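Local atomic coordinates of group 3 allergen SMIPP-S Yv6023A04 (Sarcoptes scabiei type hominis, PDB entry 3H7O), a protein that has the chymotrypsin-like fold of the S1 serine peptidases but is an inactivated paralogue, and so probably does not cleave peptides as its active relatives do. Residues 12-17 with 127-132; 26-31 with 181-186; 113-118 with 214-219; 121-126 with 144-149; 168-173 with 208-213. The protein carries 3 engineered substitutions. One frame throughout, in Å; residues are numbered along the deposited sequence.

Contact 1: residues 12-17 with 127-132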
# COMPACT_ATOMS: atom_id res chain seq x y z
N PRO A 12 -0.67 1.94 -12.77
CA PRO A 12 -1.94 1.24 -12.96
C PRO A 12 -2.23 0.07 -12.00
O PRO A 12 -3.33 -0.48 -12.02
CB PRO A 12 -1.84 0.73 -14.41
CG PRO A 12 -0.40 0.59 -14.65
CD PRO A 12 0.25 1.71 -13.90
N TRP A 13 -1.24 -0.28 -11.19
CA TRP A 13 -1.39 -1.29 -10.14
C TRP A 13 -2.00 -0.72 -8.86
O TRP A 13 -2.33 -1.47 -7.95
CB TRP A 13 -0.02 -1.90 -9.82
CG TRP A 13 1.04 -0.86 -9.71
CD1 TRP A 13 1.30 -0.07 -8.63
CD2 TRP A 13 1.95 -0.47 -10.74
NE1 TRP A 13 2.33 0.79 -8.92
CE2 TRP A 13 2.75 0.57 -10.21
CE3 TRP A 13 2.17 -0.89 -12.06
CZ2 TRP A 13 3.76 1.19 -10.95
CZ3 TRP A 13 3.18 -0.27 -12.79
CH2 TRP A 13 3.96 0.76 -12.23
N THR A 14 -2.12 0.61 -8.79
CA THR A 14 -2.57 1.28 -7.58
C THR A 14 -4.08 1.14 -7.42
O THR A 14 -4.84 1.33 -8.39
CB THR A 14 -2.19 2.79 -7.58
OG1 THR A 14 -0.80 2.94 -7.91
CG2 THR A 14 -2.45 3.43 -6.22
N VAL A 15 -4.51 0.80 -6.21
CA VAL A 15 -5.93 0.78 -5.88
C VAL A 15 -6.17 1.45 -4.53
O VAL A 15 -5.22 1.68 -3.77
CB VAL A 15 -6.53 -0.67 -5.86
CG1 VAL A 15 -6.27 -1.39 -7.17
CG2 VAL A 15 -6.00 -1.48 -4.70
N ALA A 16 -7.43 1.77 -4.26
CA ALA A 16 -7.87 2.15 -2.93
C ALA A 16 -8.63 0.98 -2.32
O ALA A 16 -9.51 0.39 -2.96
CB ALA A 16 -8.75 3.39 -2.98
N VAL A 17 -8.29 0.65 -1.07
CA VAL A 17 -9.01 -0.35 -0.30
C VAL A 17 -9.94 0.37 0.67
O VAL A 17 -9.49 1.06 1.59
CB VAL A 17 -8.04 -1.30 0.46
CG1 VAL A 17 -8.81 -2.31 1.32
CG2 VAL A 17 -7.10 -2.02 -0.52
N SER A 127 2.74 5.47 -4.57
CA SER A 127 1.52 6.08 -5.11
C SER A 127 0.31 5.74 -4.24
O SER A 127 0.25 4.67 -3.63
CB SER A 127 1.28 5.65 -6.56
OG SER A 127 1.11 4.24 -6.65
N GLY A 128 -0.65 6.66 -4.19
CA GLY A 128 -1.83 6.49 -3.36
C GLY A 128 -2.61 7.79 -3.18
O GLY A 128 -2.35 8.78 -3.87
N TYR A 129 -3.52 7.77 -2.22
CA TYR A 129 -4.59 8.77 -2.14
C TYR A 129 -4.63 9.57 -0.85
O TYR A 129 -5.38 10.53 -0.74
CB TYR A 129 -5.94 8.08 -2.37
CG TYR A 129 -6.03 7.36 -3.69
CD1 TYR A 129 -6.39 8.05 -4.85
CD2 TYR A 129 -5.75 5.99 -3.79
CE1 TYR A 129 -6.46 7.40 -6.08
CE2 TYR A 129 -5.84 5.33 -5.02
CZ TYR A 129 -6.19 6.04 -6.16
OH TYR A 129 -6.27 5.41 -7.37
N GLY A 130 -3.82 9.17 0.14
CA GLY A 130 -3.81 9.84 1.43
C GLY A 130 -5.08 9.59 2.23
O GLY A 130 -5.78 8.60 1.99
N ASP A 131 -5.37 10.49 3.16
CA ASP A 131 -6.55 10.38 4.03
C ASP A 131 -7.84 10.65 3.27
O ASP A 131 -7.93 11.59 2.48
CB ASP A 131 -6.44 11.35 5.21
CG ASP A 131 -5.41 10.92 6.24
OD1 ASP A 131 -5.09 9.71 6.29
OD2 ASP A 131 -4.94 11.79 7.01
N GLY A 132 -8.84 9.81 3.54
CA GLY A 132 -10.12 9.89 2.84
C GLY A 132 -11.23 10.66 3.52
O GLY A 132 -12.23 11.01 2.89
O HOH W 1 3.52 2.94 -7.13
O HOH W 2 -7.00 3.20 -8.74
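Ser127 OG is held by two groups. Thr14 OG1 forms a short hydrogen bond to Ser127 OG at 2.6 Å, and water 1 lies 2.8 Å from Ser127 OG. A chi1 of 62° places the serine OG between its own backbone N and carbonyl carbon, directed to Thr14 OG1. Water 1 also accepts from Trp13 NE1 at 3.0 Å, lying in the plane of the indole at its edge. Thr14 OG1 has a further partner in Val11 O.

The other branch of Thr14 serves the apolar side. CG2 lies anti to the backbone N and comes within 4.1 Å of Tyr129 CE2. The same ring atom meets Ala16 CB at 4.0 Å. Val15 O lies at the edge of the tyrosine ring, near its plane, 3.9 Å from Tyr129 CE2. The phenol oxygen hydrogen-bonds Ser59 O. Water 2 donates to Tyr129 OH at 2.7 Å and to Thr14 O at 2.9 Å.

Strand 14-19 belongs to the closed six-stranded barrel, while strand 123-128 belongs to the other sheet. The contact therefore lies where the two halves of the trypsin-like fold meet. Trp13 and Thr14 also reach Pro186 there. Every touching residue is buried. The paired hydroxyls and the two waters supply partners to polar groups in this interior, and the direct apolar contact is slight and centres on Tyr129 CE2.

Contact 2: residues 26-31 with 181-186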
# COMPACT_ATOMS: atom_id res chain seq x y z
N LEU A 26 -13.25 4.34 5.63
CA LEU A 26 -11.84 4.69 5.57
C LEU A 26 -11.24 4.10 4.30
O LEU A 26 -11.79 3.15 3.73
CB LEU A 26 -11.08 4.14 6.78
CG LEU A 26 -11.34 4.69 8.19
CD1 LEU A 26 -10.46 3.95 9.19
CD2 LEU A 26 -11.08 6.19 8.27
N THR A 27 -10.12 4.67 3.86
CA THR A 27 -9.39 4.12 2.72
C THR A 27 -7.92 3.90 3.06
O THR A 27 -7.31 4.66 3.82
CB THR A 27 -9.48 5.04 1.48
OG1 THR A 27 -9.00 6.34 1.81
CG2 THR A 27 -10.92 5.13 0.98
N CYS A 28 -7.37 2.82 2.49
CA CYS A 28 -5.94 2.55 2.49
C CYS A 28 -5.51 2.31 1.05
O CYS A 28 -6.36 2.13 0.17
CB CYS A 28 -5.62 1.32 3.35
SG CYS A 28 -5.78 1.64 5.11
N GLY A 29 -4.20 2.33 0.81
CA GLY A 29 -3.66 1.96 -0.50
C GLY A 29 -3.61 0.45 -0.68
O GLY A 29 -3.70 -0.31 0.29
N GLY A 30 -3.45 0.02 -1.93
CA GLY A 30 -3.28 -1.38 -2.26
C GLY A 30 -2.64 -1.54 -3.63
O GLY A 30 -2.58 -0.59 -4.41
N ALA A 31 -2.17 -2.75 -3.92
CA ALA A 31 -1.57 -3.07 -5.22
C ALA A 31 -2.24 -4.27 -5.87
O ALA A 31 -2.49 -5.28 -5.22
CB ALA A 31 -0.08 -3.33 -5.07
N GLY A 181 -3.92 7.25 5.67
CA GLY A 181 -4.57 6.60 4.52
C GLY A 181 -3.62 6.07 3.47
O GLY A 181 -4.03 5.34 2.55
N ASP A 182 -2.34 6.41 3.59
CA ASP A 182 -1.31 5.92 2.67
C ASP A 182 -0.73 4.56 3.08
O ASP A 182 0.12 4.01 2.37
CB ASP A 182 -0.19 6.95 2.49
CG ASP A 182 -0.61 8.12 1.62
OD1 ASP A 182 -1.06 7.88 0.48
OD2 ASP A 182 -0.50 9.27 2.08
N ALA A 183 -1.18 4.02 4.21
CA ALA A 183 -0.85 2.65 4.58
C ALA A 183 -1.29 1.74 3.44
O ALA A 183 -2.38 1.92 2.89
CB ALA A 183 -1.55 2.25 5.87
N GLY A 184 -0.44 0.79 3.06
CA GLY A 184 -0.77 -0.12 1.98
C GLY A 184 -0.42 0.39 0.59
O GLY A 184 -0.56 -0.35 -0.39
N ASP A 185 0.03 1.64 0.49
CA ASP A 185 0.41 2.23 -0.81
C ASP A 185 1.48 1.40 -1.53
O ASP A 185 2.49 1.04 -0.93
CB ASP A 185 0.94 3.66 -0.65
CG ASP A 185 -0.17 4.71 -0.54
OD1 ASP A 185 -1.36 4.36 -0.38
OD2 ASP A 185 0.18 5.90 -0.60
N PRO A 186 1.25 1.08 -2.82
CA PRO A 186 2.26 0.37 -3.58
C PRO A 186 3.52 1.22 -3.73
O PRO A 186 3.42 2.44 -3.91
CB PRO A 186 1.60 0.14 -4.94
CG PRO A 186 0.50 1.15 -5.03
CD PRO A 186 0.04 1.36 -3.61
O HOH W 3 -6.11 5.99 1.04
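Gly29 meets the turn of residues 182-185 with its bare backbone. Gly29 N donates to Ala183 O over 2.8 Å, with an N-H...O angle of 143°. Its CA lies 3.3 Å from Asp185 OD1, and its carbonyl oxygen receives a CA-H...O contact from Gly184 CA at 3.4 Å. Lacking side chains, Gly29 and Gly184 let the strand and the type II turn come this close. The carboxylate reaches Gly29 although the CB of Asp185 points away from the strand; chi1 of -82° sets CG beside the backbone N.

Pro186 covers the end of the contact. Its ring carbon CD sits 3.4 Å from Gly30 O. Its CB packs against Ala31 CB at 3.9 Å.

Gly181 closes the other end. Gly181 CA approaches Thr27 O at 3.4 Å in a CA-H...O contact, and its own carbonyl oxygen makes a like contact with Cys28 CA. Water 3 bridges Gly181 O (2.7 Å) and Thr27 OG1 (3.0 Å).

Residues 181-186 read Gly-Asp-Ala-Gly-Asp-Pro, in the place of the Gly-Asp-Ser-Gly-Gly-Pro motif of active S1 peptidases. Ala183 touches His43 and Cys44, the latter disulfide-bonded to Cys28. The backbone thus still pins this loop to the barrel strand, but the position of the family's nucleophilic serine carries a methyl group without a hydroxyl. That is consistent with an inactivated protease.

Contact 3: residues 113-118 with 214-219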
# COMPACT_ATOMS: atom_id res chain seq x y z
N ASP A 113 12.35 -10.34 -6.73
CA ASP A 113 13.06 -11.56 -6.34
C ASP A 113 12.91 -11.79 -4.84
O ASP A 113 12.71 -10.84 -4.07
CB ASP A 113 14.54 -11.45 -6.69
CG ASP A 113 14.81 -11.57 -8.19
OD1 ASP A 113 13.89 -11.91 -8.95
OD2 ASP A 113 15.97 -11.31 -8.59
N ILE A 114 13.02 -13.05 -4.42
CA ILE A 114 13.08 -13.41 -3.00
C ILE A 114 14.08 -12.52 -2.28
O ILE A 114 15.22 -12.36 -2.72
CB ILE A 114 13.46 -14.90 -2.81
CG1 ILE A 114 12.38 -15.84 -3.37
CG2 ILE A 114 13.78 -15.21 -1.33
CD1 ILE A 114 11.16 -16.04 -2.47
N GLU A 115 13.63 -11.92 -1.17
CA GLU A 115 14.48 -11.11 -0.29
C GLU A 115 15.07 -9.85 -0.94
O GLU A 115 16.07 -9.32 -0.46
CB GLU A 115 15.59 -11.96 0.36
CG GLU A 115 15.09 -12.99 1.39
CD GLU A 115 14.26 -12.38 2.52
OE1 GLU A 115 14.55 -11.24 2.95
OE2 GLU A 115 13.32 -13.05 2.99
N PHE A 116 14.44 -9.36 -2.01
CA PHE A 116 14.93 -8.16 -2.67
C PHE A 116 14.86 -6.94 -1.76
O PHE A 116 13.83 -6.65 -1.16
CB PHE A 116 14.19 -7.88 -3.98
CG PHE A 116 14.67 -6.63 -4.67
CD1 PHE A 116 15.82 -6.65 -5.45
CD2 PHE A 116 13.99 -5.42 -4.51
CE1 PHE A 116 16.28 -5.50 -6.09
CE2 PHE A 116 14.44 -4.26 -5.14
CZ PHE A 116 15.59 -4.31 -5.93
N ARG A 117 15.98 -6.23 -1.67
CA ARG A 117 16.08 -5.00 -0.90
C ARG A 117 16.47 -3.87 -1.85
O ARG A 117 17.53 -3.93 -2.48
CB ARG A 117 17.13 -5.15 0.21
CG ARG A 117 17.42 -3.89 0.99
CD ARG A 117 18.42 -4.13 2.13
NE ARG A 117 19.72 -4.60 1.66
CZ ARG A 117 20.70 -3.82 1.20
NH1 ARG A 117 20.54 -2.50 1.14
NH2 ARG A 117 21.84 -4.36 0.80
N PRO A 118 15.61 -2.83 -1.98
CA PRO A 118 15.98 -1.70 -2.82
C PRO A 118 17.26 -1.05 -2.29
O PRO A 118 17.40 -0.86 -1.08
CB PRO A 118 14.78 -0.75 -2.70
CG PRO A 118 14.08 -1.16 -1.46
CD PRO A 118 14.29 -2.64 -1.35
N VAL A 214 8.53 -6.18 0.29
CA VAL A 214 7.77 -7.20 -0.44
C VAL A 214 8.61 -8.46 -0.69
O VAL A 214 8.11 -9.58 -0.59
CB VAL A 214 7.16 -6.64 -1.76
CG1 VAL A 214 6.48 -7.74 -2.57
CG2 VAL A 214 6.14 -5.55 -1.45
N GLY A 215 9.90 -8.27 -0.96
CA GLY A 215 10.84 -9.38 -1.17
C GLY A 215 10.85 -10.40 -0.04
O GLY A 215 11.08 -11.59 -0.27
N SER A 216 10.60 -9.94 1.19
CA SER A 216 10.58 -10.81 2.36
C SER A 216 9.35 -11.72 2.42
O SER A 216 9.37 -12.74 3.13
CB SER A 216 10.65 -9.98 3.64
OG SER A 216 11.83 -9.20 3.67
N TYR A 217 8.30 -11.37 1.69
CA TYR A 217 7.03 -12.10 1.72
C TYR A 217 6.64 -12.70 0.38
O TYR A 217 5.56 -13.28 0.25
CB TYR A 217 5.90 -11.18 2.21
CG TYR A 217 6.13 -10.62 3.59
CD1 TYR A 217 5.68 -11.29 4.72
CD2 TYR A 217 6.81 -9.41 3.77
CE1 TYR A 217 5.90 -10.78 6.00
CE2 TYR A 217 7.04 -8.89 5.03
CZ TYR A 217 6.57 -9.57 6.14
OH TYR A 217 6.80 -9.06 7.40
N VAL A 218 7.52 -12.58 -0.62
CA VAL A 218 7.15 -12.95 -1.99
C VAL A 218 6.91 -14.46 -2.16
O VAL A 218 6.11 -14.86 -3.00
CB VAL A 218 8.13 -12.35 -3.04
CG1 VAL A 218 9.39 -13.18 -3.17
CG2 VAL A 218 7.44 -12.21 -4.39
N SER A 219 7.57 -15.28 -1.34
CA SER A 219 7.31 -16.72 -1.31
C SER A 219 5.88 -17.01 -0.84
O SER A 219 5.16 -17.81 -1.44
CB SER A 219 8.33 -17.43 -0.41
OG SER A 219 8.10 -18.83 -0.40
O HOH W 4 11.18 -5.98 -1.93
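Glu115 and Gly215 carry the one short direct hydrogen bond between the segments. Glu115 N donates to Gly215 O at 2.7 Å, with an N-H...O angle of 157°. The donor stands well above the carbonyl plane, 58° out of it. A second link is weak: Ser216 OG to Glu115 OE1 at 3.5 Å. The glutamate chain bends at chi2 (-56°), which turns CD back although CB points away from the other segment. Water 4 adds a bridge, donating to Phe116 O at 2.8 Å and accepting from Gly215 N at 2.8 Å. It lies in the plane of the Phe116 ring, at its edge.

Close backbone packing is made by Gly215. Without a side chain, its CA comes to 3.7 Å from Phe116 N. That nitrogen closes the type II turn of residues 113-116 by bonding Asp113 O at 3.1 Å. The turn therefore sits directly on the glycine.

Apolar contact lies toward the start of helix 218-225. Ile114 CD1 and Val218 CG1 are tightly packed at 3.4 Å, and the two side chains cross obliquely. Ile114 CD1 also touches Ser219 CB at 3.8 Å. Val218 also touches Leu111.

The contact fastens the loop ahead of strand 123-128 to the chain leading into the C-terminal helix. Both Gly215 backbone polar groups are engaged, N through water and O directly. The one direct polar bond of the Glu115 carboxylate across the contact is weak, so the polar hold comes mainly from the main chain.

Contact 4: residues 121-126 with 144-149. Engineered in segment 144-149: Gln146 (natural residue Asn).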
# COMPACT_ATOMS: atom_id res chain seq x y z
N GLY A 121 19.95 4.77 -1.32
CA GLY A 121 20.29 5.87 -2.22
C GLY A 121 19.51 5.83 -3.52
O GLY A 121 19.45 6.83 -4.24
N SER A 122 18.91 4.69 -3.84
CA SER A 122 18.06 4.56 -5.02
C SER A 122 16.67 5.13 -4.74
O SER A 122 16.29 5.32 -3.58
CB SER A 122 17.97 3.11 -5.50
OG SER A 122 17.15 2.32 -4.64
N ASP A 123 15.91 5.39 -5.80
CA ASP A 123 14.56 5.91 -5.66
C ASP A 123 13.51 4.80 -5.69
O ASP A 123 13.65 3.82 -6.42
CB ASP A 123 14.26 6.94 -6.75
CG ASP A 123 14.87 8.30 -6.45
OD1 ASP A 123 15.35 8.52 -5.31
OD2 ASP A 123 14.86 9.16 -7.35
N VAL A 124 12.48 4.97 -4.87
CA VAL A 124 11.26 4.17 -4.97
C VAL A 124 10.07 5.10 -5.20
O VAL A 124 10.04 6.22 -4.68
CB VAL A 124 11.02 3.27 -3.72
CG1 VAL A 124 12.05 2.15 -3.65
CG2 VAL A 124 11.00 4.09 -2.43
N LEU A 125 9.11 4.63 -5.98
CA LEU A 125 7.94 5.43 -6.32
C LEU A 125 6.75 4.93 -5.53
O LEU A 125 6.29 3.80 -5.72
CB LEU A 125 7.67 5.38 -7.84
CG LEU A 125 6.47 6.15 -8.43
CD1 LEU A 125 6.69 7.66 -8.38
CD2 LEU A 125 6.20 5.70 -9.87
N VAL A 126 6.26 5.77 -4.62
CA VAL A 126 5.07 5.45 -3.84
C VAL A 126 3.88 6.15 -4.49
O VAL A 126 4.01 7.28 -4.95
CB VAL A 126 5.24 5.86 -2.34
CG1 VAL A 126 5.50 7.35 -2.18
CG2 VAL A 126 4.03 5.41 -1.50
N SER A 144 1.71 10.61 -6.49
CA SER A 144 2.91 9.77 -6.42
C SER A 144 4.12 10.60 -6.01
O SER A 144 4.14 11.81 -6.20
CB SER A 144 3.15 9.02 -7.73
OG SER A 144 3.55 9.91 -8.76
N ALA A 145 5.12 9.94 -5.43
CA ALA A 145 6.35 10.60 -4.99
C ALA A 145 7.54 9.66 -5.10
O ALA A 145 7.44 8.48 -4.77
CB ALA A 145 6.20 11.09 -3.56
N GLN A 146 8.66 10.20 -5.58
CA GLN A 146 9.91 9.47 -5.61
C GLN A 146 10.64 9.70 -4.29
O GLN A 146 11.04 10.83 -3.99
CB GLN A 146 10.79 9.94 -6.78
CG GLN A 146 10.24 9.64 -8.17
CD GLN A 146 10.40 8.18 -8.59
OE1 GLN A 146 10.94 7.36 -7.85
NE2 GLN A 146 9.92 7.86 -9.79
N LEU A 147 10.78 8.64 -3.50
CA LEU A 147 11.50 8.74 -2.23
C LEU A 147 12.86 8.07 -2.34
O LEU A 147 13.03 7.12 -3.11
CB LEU A 147 10.69 8.12 -1.08
CG LEU A 147 9.22 8.48 -0.85
CD1 LEU A 147 8.73 7.91 0.47
CD2 LEU A 147 8.96 9.98 -0.89
N THR A 148 13.82 8.56 -1.57
CA THR A 148 15.16 8.00 -1.55
C THR A 148 15.29 7.03 -0.38
O THR A 148 15.06 7.41 0.78
CB THR A 148 16.23 9.11 -1.43
OG1 THR A 148 15.98 10.13 -2.41
CG2 THR A 148 17.63 8.55 -1.63
N VAL A 149 15.67 5.79 -0.68
CA VAL A 149 15.91 4.78 0.34
C VAL A 149 17.05 5.21 1.26
O VAL A 149 18.14 5.56 0.79
CB VAL A 149 16.22 3.39 -0.30
CG1 VAL A 149 16.53 2.35 0.79
CG2 VAL A 149 15.06 2.93 -1.18
O HOH W 5 11.49 4.83 -8.46
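Val124 and Val126 face Leu147 and Ala145 as hydrogen-bonded pairs of two antiparallel strands, whose axes run at 146° and approach to 4.5 Å. The hydrogen bonds Val124 N to Leu147 O and Leu147 N to Val124 O are both 2.8 Å. A hydrogen bond from Val149 N to Ser122 O extends the pairing to the loop end.

On the buried face, Val126 CG1 reaches Ala145 CB at 4.0 Å and Leu147 CG at 4.1 Å. Val124 CG1 meets Val149 CG2 at 4.0 Å, the two valines crossing at about a right angle. Phe211 and Ala171 close over this face.

On the other face, the engineered Gln146 bends at chi2 (-76°), bringing CD over the neighbouring strand. Its NE2 lies 3.5 Å from Leu125 CD1, and water 5 donates to its OE1 at 2.7 Å. Asp123, diagonal to Gln146, has its carboxylate plane 32° from the amide plane. Thr148 OG1 makes only a weak contact with Asp123 OD1.

Strand 123-128 also pairs with 186-189, and strand 143-150 with 168-172. This antiparallel pair, with an apolar face of Val124, Val126, Ala145 and Leu147 and a mixed face where Leu125 sits among Asp123, Gln146 and Thr148, belongs to the C-terminal beta-barrel of the trypsin-like fold.

Contact 5: residues 168-173 with 208-213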
# COMPACT_ATOMS: atom_id res chain seq x y z
N VAL A 168 11.47 -4.70 6.68
CA VAL A 168 11.12 -3.35 6.22
C VAL A 168 12.31 -2.64 5.57
O VAL A 168 13.45 -3.07 5.71
CB VAL A 168 10.54 -2.46 7.38
CG1 VAL A 168 9.26 -3.07 7.97
CG2 VAL A 168 11.58 -2.19 8.47
N PHE A 169 12.01 -1.58 4.82
CA PHE A 169 13.02 -0.60 4.46
C PHE A 169 12.44 0.79 4.66
O PHE A 169 11.21 0.96 4.80
CB PHE A 169 13.55 -0.79 3.02
CG PHE A 169 12.54 -0.48 1.95
CD1 PHE A 169 11.71 -1.47 1.44
CD2 PHE A 169 12.44 0.81 1.42
CE1 PHE A 169 10.77 -1.18 0.44
CE2 PHE A 169 11.51 1.11 0.42
CZ PHE A 169 10.69 0.12 -0.07
N CYS A 170 13.31 1.78 4.70
CA CYS A 170 12.88 3.16 4.90
C CYS A 170 13.27 4.03 3.71
O CYS A 170 14.26 3.77 3.04
CB CYS A 170 13.48 3.73 6.18
SG CYS A 170 12.99 2.85 7.68
N ALA A 171 12.46 5.06 3.47
CA ALA A 171 12.71 6.00 2.39
C ALA A 171 12.16 7.37 2.76
O ALA A 171 11.23 7.48 3.57
CB ALA A 171 12.08 5.49 1.09
N GLN A 172 12.74 8.42 2.19
CA GLN A 172 12.36 9.79 2.54
C GLN A 172 12.66 10.77 1.42
O GLN A 172 13.62 10.61 0.67
CB GLN A 172 13.07 10.22 3.83
CG GLN A 172 12.48 11.47 4.49
CD GLN A 172 12.99 11.68 5.91
OE1 GLN A 172 14.01 11.12 6.31
NE2 GLN A 172 12.28 12.50 6.68
N LYS A 173 11.80 11.79 1.31
CA LYS A 173 12.04 12.95 0.46
C LYS A 173 11.64 14.19 1.26
O LYS A 173 10.56 14.23 1.85
CB LYS A 173 11.21 12.85 -0.83
CG LYS A 173 11.47 13.98 -1.82
CD LYS A 173 10.45 13.97 -2.95
CE LYS A 173 10.68 15.15 -3.89
NZ LYS A 173 9.59 15.26 -4.89
N PRO A 208 11.63 9.10 8.72
CA PRO A 208 11.46 8.59 7.36
C PRO A 208 10.19 7.75 7.26
O PRO A 208 9.64 7.33 8.28
CB PRO A 208 12.69 7.68 7.16
CG PRO A 208 13.62 7.99 8.29
CD PRO A 208 12.76 8.45 9.41
N GLU A 209 9.73 7.52 6.03
CA GLU A 209 8.62 6.61 5.79
C GLU A 209 9.12 5.17 5.89
O GLU A 209 10.27 4.88 5.56
CB GLU A 209 7.99 6.88 4.42
CG GLU A 209 7.48 8.32 4.21
CD GLU A 209 6.36 8.72 5.18
OE1 GLU A 209 5.63 7.84 5.69
OE2 GLU A 209 6.19 9.94 5.41
N VAL A 210 8.25 4.28 6.36
CA VAL A 210 8.59 2.86 6.48
C VAL A 210 7.73 2.03 5.54
O VAL A 210 6.53 2.28 5.40
CB VAL A 210 8.45 2.35 7.94
CG1 VAL A 210 8.78 0.84 8.04
CG2 VAL A 210 9.36 3.14 8.87
N PHE A 211 8.37 1.05 4.91
CA PHE A 211 7.71 0.19 3.94
C PHE A 211 8.00 -1.25 4.27
O PHE A 211 9.15 -1.61 4.54
CB PHE A 211 8.23 0.50 2.53
CG PHE A 211 7.99 1.92 2.10
CD1 PHE A 211 6.82 2.27 1.44
CD2 PHE A 211 8.92 2.92 2.39
CE1 PHE A 211 6.58 3.59 1.06
CE2 PHE A 211 8.69 4.24 2.01
CZ PHE A 211 7.52 4.57 1.34
N THR A 212 6.96 -2.08 4.25
CA THR A 212 7.13 -3.52 4.37
C THR A 212 7.82 -4.00 3.09
O THR A 212 7.38 -3.69 1.99
CB THR A 212 5.78 -4.23 4.55
OG1 THR A 212 5.17 -3.79 5.77
CG2 THR A 212 5.97 -5.75 4.61
N LYS A 213 8.92 -4.73 3.27
CA LYS A 213 9.73 -5.21 2.17
C LYS A 213 9.04 -6.40 1.50
O LYS A 213 8.97 -7.49 2.06
CB LYS A 213 11.12 -5.59 2.71
CG LYS A 213 12.15 -5.98 1.66
CD LYS A 213 13.57 -5.82 2.20
CE LYS A 213 13.78 -6.49 3.55
NZ LYS A 213 15.17 -7.01 3.71
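Pro208 meets the side chain of Gln172 first. Gln172 OE1 rests 3.7 Å from Pro208 CG, and its NE2 is bonded to Gly206 O. The glutamine has CG anti to its backbone N and runs extended beyond it, which carries the amide out to Pro208. Cys170 CB touches the proline ring from the same strand.

Glu209 N donates to Ala171 O at 2.9 Å, and Glu209 O takes Ala171 N in return. The carboxylate leads away from the strand, to a salt bridge with Arg203 and a bond from Leu178 N.

Val210 pairs with Cys170, and both side chains lie on the face away from Phe169 and Phe211. Its CG2 lies 3.8 Å from Cys170 SG, which is disulfide-bonded to Cys155. Its CG1 lies 3.8 Å from Val168 CB.

Phe211 N and O both hydrogen-bond the backbone of Phe169. Phe211 CB is set over one face of the Phe169 ring, 3.8 Å from the centroid, as a CH-pi contact. The rings are nearly parallel, with planes 17° apart and centroids 5.2 Å apart, but slid so that they barely overlap. Phe211 CE2 also reaches Ala171 CB at 3.7 Å.

Thr212 turns its side chain away, to Tyr217. Lys213 CA sits at the edge of the Phe169 ring, 4.3 Å from CD1.

The two sides of the strand pair differ in chemistry. Phe169, Ala171 and Phe211 make most of one face apolar, held by aliphatic and CH-pi contacts more than by ring stacking; Glu209 on the same face carries its charge away to Arg203. On the other, the disulfide fixes the strand to helix 152-159.

In the fold
Contacts 1 and 2 lie near the centre of the molecule, their own centres 5 Å apart, and share a hydrogen bond from Gly181 N to Asp131 OD1. Both join the six-stranded barrel to the second half of the fold, and contact 2 holds the degenerate nucleophile loop. A glycerol, probably from the crystallisation liquor, sits about 3 Å from the side chain of Asp185. Contacts 4 and 5 belong to the second sheet, their centres 9 Å apart, linked through Thr148 O and Gln172 N. Contact 4 touches contact 2 where Val126 packs on Asp185. Contact 3 is peripheral, about 22 Å from contact 1 between centres, and reaches the sheet through Pro118 on Phe169 and Val124.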